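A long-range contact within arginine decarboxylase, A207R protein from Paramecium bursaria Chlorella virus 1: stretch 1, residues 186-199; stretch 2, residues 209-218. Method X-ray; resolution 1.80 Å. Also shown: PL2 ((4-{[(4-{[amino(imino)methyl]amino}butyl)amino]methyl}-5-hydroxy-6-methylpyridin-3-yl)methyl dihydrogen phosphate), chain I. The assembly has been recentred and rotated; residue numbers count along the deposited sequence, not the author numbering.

Stretch 1, residues 186-199: AYYRAIKSSKEAFN
Stretch 2, residues 209-218: YILDIGGGLH

How do the two stretches lie against each other? Residues 186-199 lie within a helix that extends beyond both ends (phi/psi near -65°/-41°), and residues 210-212 form a short strand (about -115°/125°) running roughly antiparallel, at 149°, with axes 9.9 Å apart at closest. The register pairs Ile191 with Ile213 (CA to CA 7.3 Å), Ser194 with Leu211 (CA to CA 7.6 Å) and Phe198 with Tyr209 (CA to CA 8.5 Å). The two stretches bury 425 Å² between them, both sides summed.

Which rotamers fill the middle? Ile191, chi1 m and chi2 t, points sideways yet spans two neighbours: its CG1 lies 4.0 Å from Ile213 CG2, its CG2 4.1 Å from Leu211 CD2. Ile213, chi1 p and chi2 t, points toward the helix. Leu211 starts sideways, but chi1 t and chi2 p bring its end nearer, so that its CD1 reaches 3.6 Å from Ser194 CB. Ser194 adopts chi1 m, which turns OG back to its own helix, donating to Ala190 O at 2.8 Å.

What do the aromatic residues do? Phe198, chi1 t at -152° and chi2 87°, sets CE1 3.8 Å from Ile210 O, at the ring edge, and CZ 3.7 Å from Tyr209 N. Tyr187, chi1 m and chi2 -97°, points toward the loop and donates a hydrogen bond from OH to Gly215 O at 2.7 Å. Leu217, chi1 m and chi2 t, brings CD2 within 3.6 Å of Tyr187 CZ.

Why does glycine suit the loop? Gly214 (phi 67°, psi -152°) has a positive phi, which favours glycine, and its N donates to Asp212 OD1 at 2.9 Å. A CB on Gly215 (-117°/-152°) would clash with PL2 OP1; one on Gly216 (107°/-23°) would strike Tyr187 OH and also jam against the preceding carbonyl O, which by itself calls for glycine. Gly216 N donates almost straight to PL2 OP1 at 2.8 Å.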

# COMPACT_ATOMS: atom_id res chain seq x y z
N ALA A 186 8.87 -5.33 28.36
CA ALA A 186 7.52 -5.43 27.83
C ALA A 186 7.04 -6.88 27.81
O ALA A 186 5.89 -7.15 28.15
CB ALA A 186 7.44 -4.81 26.44
N TYR A 187 7.91 -7.81 27.40
CA TYR A 187 7.57 -9.24 27.37
C TYR A 187 7.43 -9.82 28.76
O TYR A 187 6.51 -10.60 29.03
CB TYR A 187 8.59 -10.04 26.57
CG TYR A 187 8.49 -9.81 25.08
CD1 TYR A 187 7.77 -10.69 24.27
CD2 TYR A 187 9.08 -8.69 24.49
CE1 TYR A 187 7.66 -10.47 22.89
CE2 TYR A 187 8.97 -8.47 23.12
CZ TYR A 187 8.26 -9.35 22.33
OH TYR A 187 8.17 -9.12 20.98
N TYR A 188 8.34 -9.41 29.65
CA TYR A 188 8.27 -9.84 31.04
C TYR A 188 6.92 -9.45 31.67
O TYR A 188 6.24 -10.29 32.24
CB TYR A 188 9.42 -9.24 31.85
CG TYR A 188 9.54 -9.89 33.21
CD1 TYR A 188 10.42 -10.94 33.42
CD2 TYR A 188 8.73 -9.49 34.27
CE1 TYR A 188 10.52 -11.58 34.66
CE2 TYR A 188 8.82 -10.11 35.53
CZ TYR A 188 9.72 -11.16 35.71
OH TYR A 188 9.82 -11.78 36.94
N ARG A 189 6.54 -8.18 31.55
CA ARG A 189 5.27 -7.67 32.09
C ARG A 189 4.06 -8.33 31.43
O ARG A 189 3.04 -8.57 32.10
CB ARG A 189 5.19 -6.14 31.95
CG ARG A 189 6.14 -5.37 32.89
CD ARG A 189 6.10 -3.87 32.59
NE ARG A 189 6.48 -3.02 33.74
CZ ARG A 189 7.69 -2.49 33.95
NH1 ARG A 189 8.69 -2.69 33.08
NH2 ARG A 189 7.92 -1.73 35.01
N ALA A 190 4.17 -8.60 30.13
CA ALA A 190 3.10 -9.26 29.38
C ALA A 190 2.89 -10.70 29.85
O ALA A 190 1.76 -11.17 29.95
CB ALA A 190 3.39 -9.23 27.89
N ILE A 191 3.99 -11.40 30.11
CA ILE A 191 3.92 -12.80 30.56
C ILE A 191 3.36 -12.87 31.99
O ILE A 191 2.59 -13.78 32.32
CB ILE A 191 5.30 -13.51 30.40
CG1 ILE A 191 5.64 -13.66 28.91
CG2 ILE A 191 5.32 -14.89 31.12
CD1 ILE A 191 7.14 -13.80 28.60
N LYS A 192 3.74 -11.90 32.82
CA LYS A 192 3.18 -11.79 34.17
C LYS A 192 1.66 -11.55 34.11
O LYS A 192 0.90 -12.21 34.82
CB LYS A 192 3.87 -10.67 34.96
CG LYS A 192 3.36 -10.53 36.40
CD LYS A 192 4.05 -9.37 37.13
CE LYS A 192 3.59 -9.37 38.61
NZ LYS A 192 4.36 -8.34 39.39
N SER A 193 1.23 -10.61 33.27
CA SER A 193 -0.20 -10.33 33.12
C SER A 193 -0.95 -11.54 32.57
O SER A 193 -2.12 -11.76 32.91
CB SER A 193 -0.42 -9.13 32.18
OG SER A 193 0.12 -7.95 32.74
N SER A 194 -0.28 -12.31 31.72
CA SER A 194 -0.87 -13.50 31.13
C SER A 194 -1.10 -14.58 32.18
O SER A 194 -2.11 -15.29 32.13
CB SER A 194 0.03 -14.04 30.02
OG SER A 194 0.09 -13.13 28.92
N LYS A 195 -0.17 -14.71 33.13
CA LYS A 195 -0.34 -15.66 34.24
C LYS A 195 -1.55 -15.26 35.08
O LYS A 195 -2.31 -16.12 35.54
CB LYS A 195 0.92 -15.73 35.10
CG LYS A 195 0.83 -16.68 36.32
CD LYS A 195 0.43 -18.11 35.91
CE LYS A 195 0.32 -19.03 37.14
NZ LYS A 195 1.66 -19.35 37.74
N GLU A 196 -1.74 -13.96 35.28
CA GLU A 196 -2.89 -13.47 36.02
C GLU A 196 -4.19 -13.78 35.29
O GLU A 196 -5.18 -14.13 35.92
CB GLU A 196 -2.77 -11.97 36.29
CG GLU A 196 -1.61 -11.62 37.24
CD GLU A 196 -1.27 -10.14 37.29
OE1 GLU A 196 -1.82 -9.35 36.48
OE2 GLU A 196 -0.43 -9.76 38.15
N ALA A 197 -4.18 -13.65 33.96
CA ALA A 197 -5.34 -14.03 33.16
C ALA A 197 -5.58 -15.55 33.16
O ALA A 197 -6.72 -16.02 33.20
CB ALA A 197 -5.20 -13.50 31.73
N PHE A 198 -4.49 -16.31 33.11
CA PHE A 198 -4.51 -17.77 33.18
C PHE A 198 -5.23 -18.19 34.46
O PHE A 198 -6.10 -19.09 34.44
CB PHE A 198 -3.06 -18.24 33.22
CG PHE A 198 -2.83 -19.61 32.66
CD1 PHE A 198 -2.60 -19.79 31.29
CD2 PHE A 198 -2.76 -20.71 33.51
CE1 PHE A 198 -2.34 -21.04 30.77
CE2 PHE A 198 -2.50 -21.99 33.00
CZ PHE A 198 -2.28 -22.13 31.61
N ASN A 199 -4.88 -17.53 35.57
CA ASN A 199 -5.47 -17.80 36.88
C ASN A 199 -6.95 -17.43 36.98
O ASN A 199 -7.70 -18.09 37.71
CB ASN A 199 -4.65 -17.15 38.01
CG ASN A 199 -3.27 -17.81 38.20
OD1 ASN A 199 -3.03 -18.95 37.75
ND2 ASN A 199 -2.37 -17.10 38.84
N TYR A 209 -3.88 -24.31 29.09
CA TYR A 209 -2.55 -24.91 29.07
C TYR A 209 -1.60 -24.24 28.08
O TYR A 209 -0.46 -24.66 27.97
CB TYR A 209 -2.62 -26.43 28.81
CG TYR A 209 -3.38 -26.82 27.55
CD1 TYR A 209 -2.73 -27.06 26.35
CD2 TYR A 209 -4.78 -26.93 27.58
CE1 TYR A 209 -3.45 -27.43 25.20
CE2 TYR A 209 -5.49 -27.28 26.46
CZ TYR A 209 -4.83 -27.53 25.27
OH TYR A 209 -5.58 -27.88 24.16
N ILE A 210 -2.06 -23.23 27.35
CA ILE A 210 -1.20 -22.58 26.35
C ILE A 210 -0.89 -21.14 26.71
O ILE A 210 -1.80 -20.37 27.03
CB ILE A 210 -1.82 -22.64 24.92
CG1 ILE A 210 -1.86 -24.09 24.40
CG2 ILE A 210 -1.03 -21.73 23.94
CD1 ILE A 210 -2.30 -24.23 22.95
N LEU A 211 0.40 -20.78 26.68
CA LEU A 211 0.79 -19.39 26.70
C LEU A 211 1.28 -19.06 25.30
O LEU A 211 2.10 -19.79 24.75
CB LEU A 211 1.91 -19.13 27.72
CG LEU A 211 2.61 -17.77 27.63
CD1 LEU A 211 1.65 -16.64 28.04
CD2 LEU A 211 3.89 -17.72 28.46
N ASP A 212 0.77 -17.99 24.72
CA ASP A 212 1.17 -17.58 23.38
C ASP A 212 1.80 -16.19 23.52
O ASP A 212 1.09 -15.23 23.82
CB ASP A 212 -0.07 -17.56 22.48
CG ASP A 212 0.22 -17.09 21.06
OD1 ASP A 212 1.32 -16.57 20.74
OD2 ASP A 212 -0.72 -17.22 20.23
N ILE A 213 3.11 -16.09 23.31
CA ILE A 213 3.79 -14.81 23.55
C ILE A 213 3.81 -13.90 22.31
O ILE A 213 4.49 -12.86 22.32
CB ILE A 213 5.24 -15.01 24.09
CG1 ILE A 213 6.08 -15.77 23.07
CG2 ILE A 213 5.22 -15.70 25.48
CD1 ILE A 213 7.61 -15.65 23.30
N GLY A 214 3.07 -14.27 21.27
CA GLY A 214 2.90 -13.39 20.09
C GLY A 214 4.19 -13.19 19.30
O GLY A 214 5.06 -14.06 19.32
N GLY A 215 4.30 -12.05 18.62
CA GLY A 215 5.47 -11.75 17.77
C GLY A 215 6.29 -10.56 18.23
O GLY A 215 6.35 -10.25 19.42
N GLY A 216 6.95 -9.91 17.28
CA GLY A 216 7.65 -8.66 17.54
C GLY A 216 9.16 -8.73 17.57
O GLY A 216 9.84 -7.71 17.38
N LEU A 217 9.70 -9.92 17.81
CA LEU A 217 11.15 -10.08 17.99
C LEU A 217 11.94 -9.97 16.68
O LEU A 217 11.52 -10.50 15.63
CB LEU A 217 11.47 -11.41 18.67
CG LEU A 217 10.86 -11.66 20.04
CD1 LEU A 217 11.21 -13.09 20.47
CD2 LEU A 217 11.36 -10.67 21.08
N HIS A 218 13.07 -9.27 16.75
CA HIS A 218 14.01 -9.24 15.64
C HIS A 218 15.08 -10.30 15.83
O HIS A 218 15.47 -10.62 16.96
CB HIS A 218 14.74 -7.90 15.59
CG HIS A 218 13.91 -6.79 15.03
ND1 HIS A 218 13.12 -5.98 15.82
CD2 HIS A 218 13.77 -6.34 13.76
CE1 HIS A 218 12.52 -5.08 15.06
NE2 HIS A 218 12.91 -5.27 13.81
N1 PL2 I . 1.05 -12.47 15.36
C2 PL2 I . 0.05 -11.58 15.18
C2A PL2 I . -1.37 -11.90 15.67
C3 PL2 I . 0.35 -10.37 14.53
O3 PL2 I . -0.67 -9.48 14.38
C4 PL2 I . 1.65 -10.06 14.09
C4A PL2 I . 2.01 -8.74 13.36
C5 PL2 I . 2.63 -11.04 14.32
C6 PL2 I . 2.30 -12.23 14.95
P PL2 I . 6.31 -9.77 13.96
N PL2 I . 1.12 -7.62 13.74
CA PL2 I . 0.87 -6.72 12.60
CG PL2 I . 1.91 -5.16 10.90
OP2 PL2 I . 6.89 -8.34 14.41
OP3 PL2 I . 6.55 -9.87 12.35
OP1 PL2 I . 6.96 -10.89 14.70
OP4 PL2 I . 4.73 -9.64 14.23
C5M PL2 I . 4.09 -10.81 13.88
CB PL2 I . 2.19 -6.17 12.01
CD PL2 I . 3.22 -4.58 10.33
NE PL2 I . 2.84 -3.70 9.21
CZ PL2 I . 3.66 -3.21 8.26
NH2 PL2 I . 3.15 -2.43 7.28
NH1 PL2 I . 4.97 -3.49 8.29